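Local coordinates for core protein VP7 (Bluetongue virus, PDB 1BVP), which forms homotrimers that coat an inner scaffold of VP3 as capsomers of the bluetongue virus core, with a role in binding host cell surface receptors, at residues G139-R144 / S162-A167; G155-Q160 / Q244-F249; R189-F194 / N240-I245; A206-S211 / V233-Q238. All blocks are in the same frame, centred on the assembly; numbering follows the deposited sequence.

Contact 1: residues G139-R144 / S162-A167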
loop_
_atom_site.group_PDB
_atom_site.type_symbol
_atom_site.label_atom_id
_atom_site.label_comp_id
_atom_site.label_asym_id
_atom_site.label_seq_id
_atom_site.Cartn_x
_atom_site.Cartn_y
_atom_site.Cartn_z
ATOM N N GLY A 139 -1.816 -28.996 -14.351
ATOM C CA GLY A 139 -2.280 -30.307 -13.947
ATOM C C GLY A 139 -2.372 -31.375 -15.011
ATOM O O GLY A 139 -3.148 -32.312 -14.853
ATOM N N ARG A 140 -1.672 -31.183 -16.126
ATOM C CA ARG A 140 -1.641 -32.162 -17.191
ATOM C C ARG A 140 -0.191 -32.586 -17.307
ATOM O O ARG A 140 0.723 -31.759 -17.323
ATOM C CB ARG A 140 -2.168 -31.629 -18.525
ATOM C CG ARG A 140 -1.662 -32.435 -19.719
ATOM C CD ARG A 140 -2.367 -32.078 -20.999
ATOM N NE ARG A 140 -3.796 -32.330 -20.860
ATOM C CZ ARG A 140 -4.449 -33.391 -21.325
ATOM N NH1 ARG A 140 -3.819 -34.343 -22.004
ATOM N NH2 ARG A 140 -5.732 -33.531 -21.026
ATOM N N TRP A 141 -0.016 -33.897 -17.292
ATOM C CA TRP A 141 1.263 -34.561 -17.368
ATOM C C TRP A 141 2.050 -34.164 -18.602
ATOM O O TRP A 141 1.502 -33.933 -19.691
ATOM C CB TRP A 141 1.007 -36.066 -17.368
ATOM C CG TRP A 141 2.233 -36.894 -17.528
ATOM C CD1 TRP A 141 2.832 -37.276 -18.715
ATOM C CD2 TRP A 141 3.047 -37.432 -16.475
ATOM N NE1 TRP A 141 3.970 -38.010 -18.450
ATOM C CE2 TRP A 141 4.125 -38.127 -17.092
ATOM C CE3 TRP A 141 2.973 -37.390 -15.072
ATOM C CZ2 TRP A 141 5.119 -38.774 -16.352
ATOM C CZ3 TRP A 141 3.961 -38.029 -14.332
ATOM C CH2 TRP A 141 5.025 -38.717 -14.982
ATOM N N PHE A 142 3.353 -34.052 -18.424
ATOM C CA PHE A 142 4.232 -33.717 -19.541
ATOM C C PHE A 142 5.658 -34.018 -19.163
ATOM O O PHE A 142 6.196 -33.494 -18.174
ATOM C CB PHE A 142 4.075 -32.281 -19.993
ATOM C CG PHE A 142 4.985 -31.909 -21.108
ATOM C CD1 PHE A 142 6.323 -31.618 -20.863
ATOM C CD2 PHE A 142 4.509 -31.862 -22.421
ATOM C CE1 PHE A 142 7.190 -31.286 -21.918
ATOM C CE2 PHE A 142 5.360 -31.537 -23.484
ATOM C CZ PHE A 142 6.706 -31.247 -23.237
ATOM N N MET A 143 6.225 -34.949 -19.920
ATOM C CA MET A 143 7.579 -35.405 -19.702
ATOM C C MET A 143 8.376 -35.224 -20.980
ATOM O O MET A 143 7.925 -35.594 -22.052
ATOM C CB MET A 143 7.556 -36.862 -19.303
ATOM C CG MET A 143 8.916 -37.399 -19.002
ATOM S SD MET A 143 9.436 -37.028 -17.356
ATOM C CE MET A 143 8.082 -37.651 -16.379
ATOM N N ARG A 144 9.518 -34.563 -20.864
ATOM C CA ARG A 144 10.378 -34.312 -21.999
ATOM C C ARG A 144 11.082 -35.631 -22.326
ATOM O O ARG A 144 11.481 -36.379 -21.423
ATOM C CB ARG A 144 11.364 -33.206 -21.645
ATOM C CG ARG A 144 11.859 -32.445 -22.835
ATOM C CD ARG A 144 12.287 -31.067 -22.402
ATOM N NE ARG A 144 11.213 -30.076 -22.526
ATOM C CZ ARG A 144 10.999 -29.086 -21.654
ATOM N NH1 ARG A 144 11.772 -28.963 -20.566
ATOM N NH2 ARG A 144 10.082 -28.153 -21.926
ATOM N N SER A 162 6.470 -33.226 -13.248
ATOM C CA SER A 162 5.945 -34.584 -13.501
ATOM C C SER A 162 7.074 -35.539 -13.123
ATOM O O SER A 162 8.212 -35.381 -13.587
ATOM C CB SER A 162 5.657 -34.811 -14.985
ATOM O OG SER A 162 4.712 -33.911 -15.509
ATOM N N LEU A 163 6.782 -36.513 -12.278
ATOM C CA LEU A 163 7.798 -37.491 -11.874
ATOM C C LEU A 163 7.388 -38.938 -12.257
ATOM O O LEU A 163 6.255 -39.377 -11.948
ATOM C CB LEU A 163 7.979 -37.488 -10.340
ATOM C CG LEU A 163 8.466 -36.392 -9.394
ATOM C CD1 LEU A 163 9.915 -36.097 -9.650
ATOM C CD2 LEU A 163 7.605 -35.170 -9.532
ATOM N N ASN A 164 8.289 -39.674 -12.919
ATOM C CA ASN A 164 8.042 -41.097 -13.237
ATOM C C ASN A 164 8.128 -41.860 -11.897
ATOM O O ASN A 164 8.692 -41.340 -10.907
ATOM C CB ASN A 164 9.103 -41.661 -14.194
ATOM C CG ASN A 164 8.763 -41.419 -15.660
ATOM O OD1 ASN A 164 7.591 -41.448 -16.062
ATOM N ND2 ASN A 164 9.789 -41.208 -16.472
ATOM N N ALA A 165 7.552 -43.065 -11.839
ATOM C CA ALA A 165 7.609 -43.849 -10.604
ATOM C C ALA A 165 9.071 -44.029 -10.208
ATOM O O ALA A 165 9.946 -44.253 -11.073
ATOM C CB ALA A 165 6.941 -45.170 -10.786
ATOM N N GLY A 166 9.345 -43.822 -8.922
ATOM C CA GLY A 166 10.700 -43.937 -8.401
ATOM C C GLY A 166 11.720 -42.865 -8.780
ATOM O O GLY A 166 12.847 -42.913 -8.270
ATOM N N ALA A 167 11.343 -41.895 -9.623
ATOM C CA ALA A 167 12.259 -40.828 -10.079
ATOM C C ALA A 167 12.662 -39.748 -9.045
ATOM O O ALA A 167 11.995 -39.534 -8.015
ATOM C CB ALA A 167 11.721 -40.172 -11.357
#

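Contact 2: residues G155-Q160 / Q244-F249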
loop_
_atom_site.group_PDB
_atom_site.type_symbol
_atom_site.label_atom_id
_atom_site.label_comp_id
_atom_site.label_asym_id
_atom_site.label_seq_id
_atom_site.Cartn_x
_atom_site.Cartn_y
_atom_site.Cartn_z
ATOM N N GLY A 155 1.903 -21.073 -14.842
ATOM C CA GLY A 155 1.206 -19.865 -14.426
ATOM C C GLY A 155 2.251 -18.798 -14.267
ATOM O O GLY A 155 3.451 -19.094 -14.372
ATOM N N PRO A 156 1.843 -17.551 -14.005
ATOM C CA PRO A 156 2.776 -16.425 -13.836
ATOM C C PRO A 156 3.574 -16.573 -12.549
ATOM O O PRO A 156 4.649 -16.006 -12.426
ATOM C CB PRO A 156 1.853 -15.222 -13.742
ATOM C CG PRO A 156 0.512 -15.705 -14.273
ATOM C CD PRO A 156 0.454 -17.116 -13.809
ATOM N N ASP A 157 3.083 -17.417 -11.644
ATOM C CA ASP A 157 3.718 -17.643 -10.349
ATOM C C ASP A 157 3.818 -19.108 -10.012
ATOM O O ASP A 157 4.033 -19.463 -8.844
ATOM C CB ASP A 157 2.854 -17.004 -9.255
ATOM C CG ASP A 157 1.455 -17.622 -9.154
ATOM O OD1 ASP A 157 1.018 -18.327 -10.098
ATOM O OD2 ASP A 157 0.781 -17.380 -8.120
ATOM N N MET A 158 3.781 -19.957 -11.032
ATOM C CA MET A 158 3.722 -21.382 -10.765
ATOM C C MET A 158 4.437 -22.329 -11.708
ATOM O O MET A 158 4.532 -22.081 -12.920
ATOM C CB MET A 158 2.246 -21.725 -10.803
ATOM C CG MET A 158 1.885 -22.931 -10.088
ATOM S SD MET A 158 0.780 -22.465 -8.807
ATOM C CE MET A 158 1.536 -23.370 -7.645
ATOM N N ILE A 159 4.950 -23.418 -11.141
ATOM C CA ILE A 159 5.553 -24.477 -11.946
ATOM C C ILE A 159 4.983 -25.803 -11.425
ATOM O O ILE A 159 4.469 -25.886 -10.281
ATOM C CB ILE A 159 7.102 -24.545 -11.878
ATOM C CG1 ILE A 159 7.566 -25.124 -10.553
ATOM C CG2 ILE A 159 7.726 -23.204 -12.188
ATOM C CD1 ILE A 159 8.918 -25.751 -10.654
ATOM N N GLN A 160 5.014 -26.821 -12.284
ATOM C CA GLN A 160 4.556 -28.180 -11.916
ATOM C C GLN A 160 5.632 -29.095 -12.437
ATOM O O GLN A 160 6.327 -28.752 -13.409
ATOM C CB GLN A 160 3.200 -28.553 -12.513
ATOM C CG GLN A 160 3.143 -28.427 -14.014
ATOM C CD GLN A 160 1.726 -28.406 -14.538
ATOM O OE1 GLN A 160 0.768 -28.335 -13.780
ATOM N NE2 GLN A 160 1.586 -28.444 -15.848
ATOM N N GLN A 244 3.024 -29.312 -7.557
ATOM C CA GLN A 244 3.059 -27.900 -7.990
ATOM C C GLN A 244 3.901 -27.137 -7.002
ATOM O O GLN A 244 3.950 -27.478 -5.809
ATOM C CB GLN A 244 1.712 -27.230 -8.133
ATOM C CG GLN A 244 1.125 -26.675 -6.907
ATOM C CD GLN A 244 -0.161 -25.935 -7.217
ATOM O OE1 GLN A 244 -0.493 -25.766 -8.380
ATOM N NE2 GLN A 244 -0.893 -25.494 -6.185
ATOM N N ILE A 245 4.688 -26.216 -7.530
ATOM C CA ILE A 245 5.528 -25.371 -6.689
ATOM C C ILE A 245 5.179 -23.943 -7.028
ATOM O O ILE A 245 5.290 -23.512 -8.189
ATOM C CB ILE A 245 7.000 -25.595 -6.916
ATOM C CG1 ILE A 245 7.370 -27.022 -6.498
ATOM C CG2 ILE A 245 7.772 -24.603 -6.100
ATOM C CD1 ILE A 245 8.798 -27.405 -6.897
ATOM N N GLN A 246 4.615 -23.269 -6.033
ATOM C CA GLN A 246 4.180 -21.879 -6.157
ATOM C C GLN A 246 5.158 -20.869 -5.575
ATOM O O GLN A 246 5.638 -21.061 -4.445
ATOM C CB GLN A 246 2.897 -21.693 -5.390
ATOM C CG GLN A 246 2.318 -20.334 -5.561
ATOM C CD GLN A 246 1.122 -20.097 -4.653
ATOM O OE1 GLN A 246 0.682 -20.999 -3.928
ATOM N NE2 GLN A 246 0.594 -18.873 -4.680
ATOM N N VAL A 247 5.467 -19.820 -6.345
ATOM C CA VAL A 247 6.316 -18.733 -5.842
ATOM C C VAL A 247 5.309 -17.713 -5.281
ATOM O O VAL A 247 4.729 -16.900 -6.033
ATOM C CB VAL A 247 7.197 -18.069 -6.932
ATOM C CG1 VAL A 247 7.869 -16.848 -6.373
ATOM C CG2 VAL A 247 8.264 -19.027 -7.400
ATOM N N VAL A 248 5.065 -17.794 -3.970
ATOM C CA VAL A 248 4.115 -16.899 -3.335
ATOM C C VAL A 248 4.512 -15.414 -3.411
ATOM O O VAL A 248 3.649 -14.551 -3.590
ATOM C CB VAL A 248 3.657 -17.410 -1.964
ATOM C CG1 VAL A 248 4.674 -18.269 -1.365
ATOM C CG2 VAL A 248 3.288 -16.274 -1.080
ATOM N N PHE A 249 5.815 -15.135 -3.341
ATOM C CA PHE A 249 6.379 -13.795 -3.531
ATOM C C PHE A 249 7.872 -13.918 -3.430
ATOM O O PHE A 249 8.384 -14.897 -2.888
ATOM C CB PHE A 249 5.858 -12.741 -2.543
ATOM C CG PHE A 249 6.289 -12.956 -1.129
ATOM C CD1 PHE A 249 5.522 -13.728 -0.262
ATOM C CD2 PHE A 249 7.465 -12.390 -0.655
ATOM C CE1 PHE A 249 5.927 -13.939 1.065
ATOM C CE2 PHE A 249 7.873 -12.599 0.670
ATOM C CZ PHE A 249 7.103 -13.375 1.526
#

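Contact 3: residues R189-F194 / N240-I245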
loop_
_atom_site.group_PDB
_atom_site.type_symbol
_atom_site.label_atom_id
_atom_site.label_comp_id
_atom_site.label_asym_id
_atom_site.label_seq_id
_atom_site.Cartn_x
_atom_site.Cartn_y
_atom_site.Cartn_z
ATOM N N ARG A 189 2.847 -28.328 -3.392
ATOM C CA ARG A 189 1.695 -29.175 -3.137
ATOM C C ARG A 189 1.709 -30.413 -4.047
ATOM O O ARG A 189 2.349 -30.431 -5.118
ATOM C CB ARG A 189 0.435 -28.373 -3.422
ATOM C CG ARG A 189 0.293 -27.142 -2.603
ATOM C CD ARG A 189 -0.924 -26.359 -3.014
ATOM N NE ARG A 189 -1.009 -25.065 -2.322
ATOM C CZ ARG A 189 -0.470 -23.922 -2.767
ATOM N NH1 ARG A 189 0.195 -23.888 -3.913
ATOM N NH2 ARG A 189 -0.586 -22.803 -2.067
ATOM N N ARG A 190 1.072 -31.473 -3.578
ATOM C CA ARG A 190 0.902 -32.688 -4.382
ATOM C C ARG A 190 -0.316 -32.394 -5.263
ATOM O O ARG A 190 -1.329 -31.883 -4.746
ATOM C CB ARG A 190 0.540 -33.892 -3.494
ATOM C CG ARG A 190 1.727 -34.691 -3.045
ATOM C CD ARG A 190 1.347 -35.761 -2.042
ATOM N NE ARG A 190 1.166 -35.240 -0.683
ATOM C CZ ARG A 190 -0.014 -35.212 -0.067
ATOM N NH1 ARG A 190 -1.105 -35.683 -0.692
ATOM N NH2 ARG A 190 -0.117 -34.670 1.146
ATOM N N ILE A 191 -0.212 -32.603 -6.579
ATOM C CA ILE A 191 -1.392 -32.417 -7.443
ATOM C C ILE A 191 -2.114 -33.774 -7.331
ATOM O O ILE A 191 -1.691 -34.780 -7.909
ATOM C CB ILE A 191 -1.031 -32.129 -8.905
ATOM C CG1 ILE A 191 -0.120 -30.896 -8.999
ATOM C CG2 ILE A 191 -2.309 -31.876 -9.708
ATOM C CD1 ILE A 191 0.314 -30.559 -10.415
ATOM N N GLU A 192 -3.147 -33.800 -6.496
ATOM C CA GLU A 192 -3.914 -34.999 -6.177
ATOM C C GLU A 192 -4.650 -35.664 -7.332
ATOM O O GLU A 192 -4.848 -36.873 -7.289
ATOM C CB GLU A 192 -4.889 -34.673 -5.039
ATOM C CG GLU A 192 -5.290 -35.833 -4.164
ATOM C CD GLU A 192 -4.105 -36.645 -3.682
ATOM O OE1 GLU A 192 -3.018 -36.079 -3.405
ATOM O OE2 GLU A 192 -4.267 -37.880 -3.581
ATOM N N ASN A 193 -5.045 -34.906 -8.354
ATOM C CA ASN A 193 -5.775 -35.462 -9.499
ATOM C C ASN A 193 -5.303 -34.729 -10.725
ATOM O O ASN A 193 -5.540 -33.529 -10.828
ATOM C CB ASN A 193 -7.275 -35.203 -9.327
ATOM C CG ASN A 193 -8.145 -36.046 -10.254
ATOM O OD1 ASN A 193 -9.042 -35.533 -10.932
ATOM N ND2 ASN A 193 -7.958 -37.350 -10.203
ATOM N N PHE A 194 -4.585 -35.415 -11.610
ATOM C CA PHE A 194 -4.079 -34.794 -12.835
ATOM C C PHE A 194 -4.422 -35.584 -14.104
ATOM O O PHE A 194 -4.852 -36.717 -14.044
ATOM C CB PHE A 194 -2.566 -34.586 -12.755
ATOM C CG PHE A 194 -1.777 -35.855 -12.540
ATOM C CD1 PHE A 194 -1.665 -36.415 -11.269
ATOM C CD2 PHE A 194 -1.062 -36.435 -13.595
ATOM C CE1 PHE A 194 -0.840 -37.532 -11.041
ATOM C CE2 PHE A 194 -0.234 -37.549 -13.382
ATOM C CZ PHE A 194 -0.119 -38.096 -12.108
ATOM N N ASN A 240 3.111 -42.679 -11.282
ATOM C CA ASN A 240 3.497 -41.327 -11.687
ATOM C C ASN A 240 2.977 -40.337 -10.634
ATOM O O ASN A 240 1.927 -40.564 -9.987
ATOM C CB ASN A 240 2.888 -40.923 -13.020
ATOM C CG ASN A 240 3.087 -41.939 -14.072
ATOM O OD1 ASN A 240 2.190 -42.722 -14.333
ATOM N ND2 ASN A 240 4.256 -41.956 -14.683
ATOM N N ALA A 241 3.705 -39.232 -10.496
ATOM C CA ALA A 241 3.356 -38.190 -9.546
ATOM C C ALA A 241 3.528 -36.809 -10.155
ATOM O O ALA A 241 4.279 -36.623 -11.127
ATOM C CB ALA A 241 4.223 -38.311 -8.298
ATOM N N MET A 242 2.768 -35.854 -9.623
ATOM C CA MET A 242 2.873 -34.453 -10.038
ATOM C C MET A 242 2.884 -33.534 -8.820
ATOM O O MET A 242 2.121 -33.757 -7.859
ATOM C CB MET A 242 1.734 -34.059 -10.955
ATOM C CG MET A 242 2.029 -34.385 -12.353
ATOM S SD MET A 242 0.878 -33.647 -13.463
ATOM C CE MET A 242 1.903 -32.229 -14.059
ATOM N N VAL A 243 3.802 -32.570 -8.791
ATOM C CA VAL A 243 3.791 -31.620 -7.675
ATOM C C VAL A 243 3.742 -30.220 -8.238
ATOM O O VAL A 243 4.237 -30.006 -9.370
ATOM C CB VAL A 243 5.043 -31.737 -6.742
ATOM C CG1 VAL A 243 5.214 -33.153 -6.264
ATOM C CG2 VAL A 243 6.288 -31.261 -7.436
ATOM N N GLN A 244 3.024 -29.312 -7.557
ATOM C CA GLN A 244 3.059 -27.900 -7.990
ATOM C C GLN A 244 3.901 -27.137 -7.002
ATOM O O GLN A 244 3.950 -27.478 -5.809
ATOM C CB GLN A 244 1.712 -27.230 -8.133
ATOM C CG GLN A 244 1.125 -26.675 -6.907
ATOM C CD GLN A 244 -0.161 -25.935 -7.217
ATOM O OE1 GLN A 244 -0.493 -25.766 -8.380
ATOM N NE2 GLN A 244 -0.893 -25.494 -6.185
ATOM N N ILE A 245 4.688 -26.216 -7.530
ATOM C CA ILE A 245 5.528 -25.371 -6.689
ATOM C C ILE A 245 5.179 -23.943 -7.028
ATOM O O ILE A 245 5.290 -23.512 -8.189
ATOM C CB ILE A 245 7.000 -25.595 -6.916
ATOM C CG1 ILE A 245 7.370 -27.022 -6.498
ATOM C CG2 ILE A 245 7.772 -24.603 -6.100
ATOM C CD1 ILE A 245 8.798 -27.405 -6.897
#

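Contact 4: residues A206-S211 / V233-Q238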
loop_
_atom_site.group_PDB
_atom_site.type_symbol
_atom_site.label_atom_id
_atom_site.label_comp_id
_atom_site.label_asym_id
_atom_site.label_seq_id
_atom_site.Cartn_x
_atom_site.Cartn_y
_atom_site.Cartn_z
ATOM N N ALA A 206 0.681 -40.382 -1.627
ATOM C CA ALA A 206 1.457 -39.667 -0.614
ATOM C C ALA A 206 2.840 -40.320 -0.578
ATOM O O ALA A 206 2.980 -41.501 -0.881
ATOM C CB ALA A 206 0.787 -39.775 0.754
ATOM N N GLY A 207 3.871 -39.558 -0.251
ATOM C CA GLY A 207 5.188 -40.166 -0.187
ATOM C C GLY A 207 6.212 -39.372 -0.949
ATOM O O GLY A 207 7.414 -39.567 -0.759
ATOM N N VAL A 208 5.730 -38.500 -1.834
ATOM C CA VAL A 208 6.599 -37.634 -2.628
ATOM C C VAL A 208 7.251 -36.646 -1.680
ATOM O O VAL A 208 6.627 -36.211 -0.696
ATOM C CB VAL A 208 5.797 -36.822 -3.647
ATOM C CG1 VAL A 208 6.743 -36.094 -4.583
ATOM C CG2 VAL A 208 4.889 -37.730 -4.429
ATOM N N THR A 209 8.501 -36.301 -1.956
ATOM C CA THR A 209 9.206 -35.347 -1.119
ATOM C C THR A 209 9.901 -34.261 -1.924
ATOM O O THR A 209 10.258 -34.458 -3.090
ATOM C CB THR A 209 10.276 -36.015 -0.204
ATOM O OG1 THR A 209 11.353 -36.542 -0.998
ATOM C CG2 THR A 209 9.653 -37.093 0.644
ATOM N N VAL A 210 10.026 -33.098 -1.288
ATOM C CA VAL A 210 10.718 -31.932 -1.842
ATOM C C VAL A 210 11.728 -31.559 -0.752
ATOM O O VAL A 210 11.420 -31.611 0.446
ATOM C CB VAL A 210 9.755 -30.738 -2.108
ATOM C CG1 VAL A 210 10.544 -29.560 -2.647
ATOM C CG2 VAL A 210 8.692 -31.130 -3.124
ATOM N N SER A 211 12.967 -31.320 -1.142
ATOM C CA SER A 211 13.968 -30.964 -0.159
ATOM C C SER A 211 14.752 -29.775 -0.703
ATOM O O SER A 211 14.925 -29.625 -1.938
ATOM C CB SER A 211 14.888 -32.150 0.141
ATOM O OG SER A 211 15.821 -32.345 -0.912
ATOM N N VAL A 233 13.317 -32.901 -5.949
ATOM C CA VAL A 233 12.053 -33.627 -5.855
ATOM C C VAL A 233 12.310 -35.138 -5.975
ATOM O O VAL A 233 13.136 -35.581 -6.775
ATOM C CB VAL A 233 11.057 -33.203 -6.940
ATOM C CG1 VAL A 233 9.652 -33.560 -6.484
ATOM C CG2 VAL A 233 11.175 -31.705 -7.238
ATOM N N HIS A 234 11.632 -35.918 -5.144
ATOM C CA HIS A 234 11.782 -37.365 -5.136
ATOM C C HIS A 234 10.424 -38.078 -5.033
ATOM O O HIS A 234 9.627 -37.803 -4.118
ATOM C CB HIS A 234 12.680 -37.778 -3.960
ATOM C CG HIS A 234 12.842 -39.259 -3.792
ATOM N ND1 HIS A 234 12.953 -40.129 -4.861
ATOM C CD2 HIS A 234 12.909 -40.025 -2.674
ATOM C CE1 HIS A 234 13.079 -41.368 -4.409
ATOM N NE2 HIS A 234 13.054 -41.332 -3.088
ATOM N N ASN A 235 10.158 -38.957 -6.007
ATOM C CA ASN A 235 8.939 -39.773 -6.049
ATOM C C ASN A 235 9.308 -41.215 -5.686
ATOM O O ASN A 235 9.741 -41.972 -6.541
ATOM C CB ASN A 235 8.358 -39.776 -7.456
ATOM C CG ASN A 235 7.101 -40.606 -7.553
ATOM O OD1 ASN A 235 6.521 -40.973 -6.526
ATOM N ND2 ASN A 235 6.671 -40.914 -8.781
ATOM N N PRO A 236 9.220 -41.592 -4.402
ATOM C CA PRO A 236 9.565 -42.961 -4.001
ATOM C C PRO A 236 8.429 -43.939 -4.306
ATOM O O PRO A 236 8.527 -45.139 -4.072
ATOM C CB PRO A 236 9.754 -42.810 -2.496
ATOM C CG PRO A 236 8.708 -41.853 -2.143
ATOM C CD PRO A 236 8.842 -40.795 -3.226
ATOM N N THR A 237 7.336 -43.367 -4.778
ATOM C CA THR A 237 6.121 -44.050 -5.128
ATOM C C THR A 237 6.243 -44.902 -6.395
ATOM O O THR A 237 7.146 -44.691 -7.243
ATOM C CB THR A 237 5.041 -42.958 -5.175
ATOM O OG1 THR A 237 4.329 -42.988 -3.940
ATOM C CG2 THR A 237 4.133 -42.988 -6.402
ATOM N N GLN A 238 5.372 -45.912 -6.492
ATOM C CA GLN A 238 5.374 -46.826 -7.638
ATOM C C GLN A 238 4.435 -46.435 -8.776
ATOM O O GLN A 238 4.157 -47.229 -9.658
ATOM C CB GLN A 238 5.127 -48.272 -7.172
ATOM C CG GLN A 238 6.365 -48.927 -6.513
ATOM C CD GLN A 238 7.661 -48.751 -7.353
ATOM O OE1 GLN A 238 7.845 -49.415 -8.376
ATOM N NE2 GLN A 238 8.551 -47.846 -6.917
#

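Contact 1: residues G139-R144 / S162-A167
The extended but irregular loop segment 139-144 passes the last two residues of a β-strand, with W141 and S162 nearest at 6.1 Å between CA atoms, before 164-167 folds into a type II β-turn closed by A167 N to N164 O. S162 lies at the middle of the contact. S162 CB sits over one face of the W141 indole, a CH-pi contact 3.7 Å from the centroid of the six-membered ring. S162 OG, anti to its own carbonyl carbon, donates to F142 O at 3.1 Å and meets that oxygen from above the carbonyl plane. W141 CG is anti to the backbone N (chi1 176°), which carries the far rim of the indole along the strand end. There W141 CH2 meets L163 O at 3.3 Å in the ring plane, and W141 CZ2 lies 3.7 Å from N164 OD1. M143 bends at chi2 and chi3, so that M143 CE settles 3.6 Å from S162 O and also beside the N164 amide. The loop thus covers the end of strand 158-163 on the jelly-roll domain. F142 and M143 lean on T150 of strand 149-155, while W141 rests on F194 of strand 183-195.

Contact 2: residues G155-Q160 / Q244-F249
Two strands of the antiparallel β-sheet in the jelly-roll domain of VP7 meet here, 158-160 running against 244-249 at 165°. The ladder is the tight part. I159 and I245 form a hydrogen-bonded pair, with I159 N donating to I245 O at 3.0 Å and I245 N to I159 O at 2.8 Å, both nearly straight. M158 with Q246 and Q160 with Q244 make the non-hydrogen-bonded pairs to either side. On the face that carries the isoleucines, the two side chains lie alongside each other and point the same way, I159 CG1 3.7 Å from I245 CB. They differ at chi1: I159 CG1 stands in the crowded position between N and the carbonyl carbon (74°), whereas I245 CG1 is anti to its carbonyl carbon. F129 and F175 add to this buried side over I159. The other face is more polar, and there the bent M158 side chain lies obliquely over Q244 and Q246. Q246 extends fully, and its OE1 accepts from R189 NH2. The loose side is the partly exposed turn of G155 and P156, which makes no contact with 244-249; P156 packs on Q246 of a neighbouring subunit. D157 and Q246 run side by side, D157 OD2 3.8 Å from Q246 NE2, their end planes 71° apart. Backbone pairing holds up to D157, whose O accepts from V247 N at 2.9 Å, in the carbonyl plane.

Contact 3: residues R189-F194 / N240-I245
The sheet of the jelly-roll domain bends here, where strand 183-195 leaves its antiparallel partner 241-252 and turns a corner at E192 and N193. Before the corner the two strands are paired, although steeply twisted, their local axes at 137°. R189 and Q244 are a hydrogen-bonded pair joined by R189 N to Q244 O and Q244 N to R189 O, each 2.8 Å, with both donors in the carbonyl plane. In the next bond, I191 N comes to M242 O from above the M242 carbonyl plane, and I191 CD1 packs on M242 CB at 3.8 Å. The side chains of R189 and Q244 run side by side, R189 CB 3.9 Å from Q244 CG. R189 is extended from CG to NE, and its guanidinium reaches a neighbouring subunit, giving NE to T132 OG1 and NH2 to L130 O there; R190 forms a salt bridge to E134 of that subunit, and R190, I191 and N193 pair in parallel with its strand, so the sheet continues across the trimer interface. Beyond the corner F194 faces M242. With chi1 at 59°, the F194 ring presents one face to the methionine and its CZ edge to N240 O. M242 CG lies over the centre of that face, 4.0 Å from the F194 ring centroid, and M242 SD makes an oblique Met-aromatic contact, 3.4 Å from F194 CD2.

Contact 4: residues A206-S211 / V233-Q238
Backbone hydrogen bonds fix the register between 206-211 and 233-238, whose touching parts run in nearly opposite directions. T209 N donates to H234 O and H234 N to T209 O, each 2.9 Å, nearly straight and in the plane of the acceptor carbonyl. The same two oxygens are approached by CA-H groups, V208 CA to H234 O and V233 CA to T209 O, both 3.4 Å, so each carbonyl is met by two donors of unequal strength. Apolar contact lies on the valine side of the strands: V233 CG1, anti to its backbone N, is 4.3 Å from V208 CG1 and equally far from V210 CG2. V208 continues this layer onto A241 and V243 of strand 241-252. These strands are the two inner ones of a four-stranded antiparallel sheet of the jelly-roll domain, which packs against the sheet holding 241-252. Polar side chains occupy the other face, where T209 and H234 stand side by side and point the same way. T209 OG1, between N and the carbonyl carbon (chi1 67°), lies 3.5 Å from H234 CB, while H234 ND1 donates weakly to A167 O. Beyond the strands the contact is van der Waals in kind and reaches the exposed surface: the P236 ring edge, CG and CD, lies against G207 O. G207 has phi 131°, a backbone that suits glycine.

How the contacts relate
All four contacts lie in the jelly-roll domain. Contacts 2 and 3, with centres about 13 Å apart, share Q244 and I245; both use strand 241-252, contact 2 pairing it with 158-163 and contact 3 with 183-195. Contact 1 covers the end of 158-163, its centre about 9 Å from that of contact 3, and L163 N bonds to A241 O of contact 3. Contact 4 belongs to the second, four-stranded sheet and meets contact 1 through A167 O and N235 N, and contact 3 through V208 and V243. In sequence contacts 1 and 2 interleave, while contact 4 falls between the two segments of contact 3. Contacts 1 to 3 also touch neighbouring subunits, linking this sheet to trimer assembly.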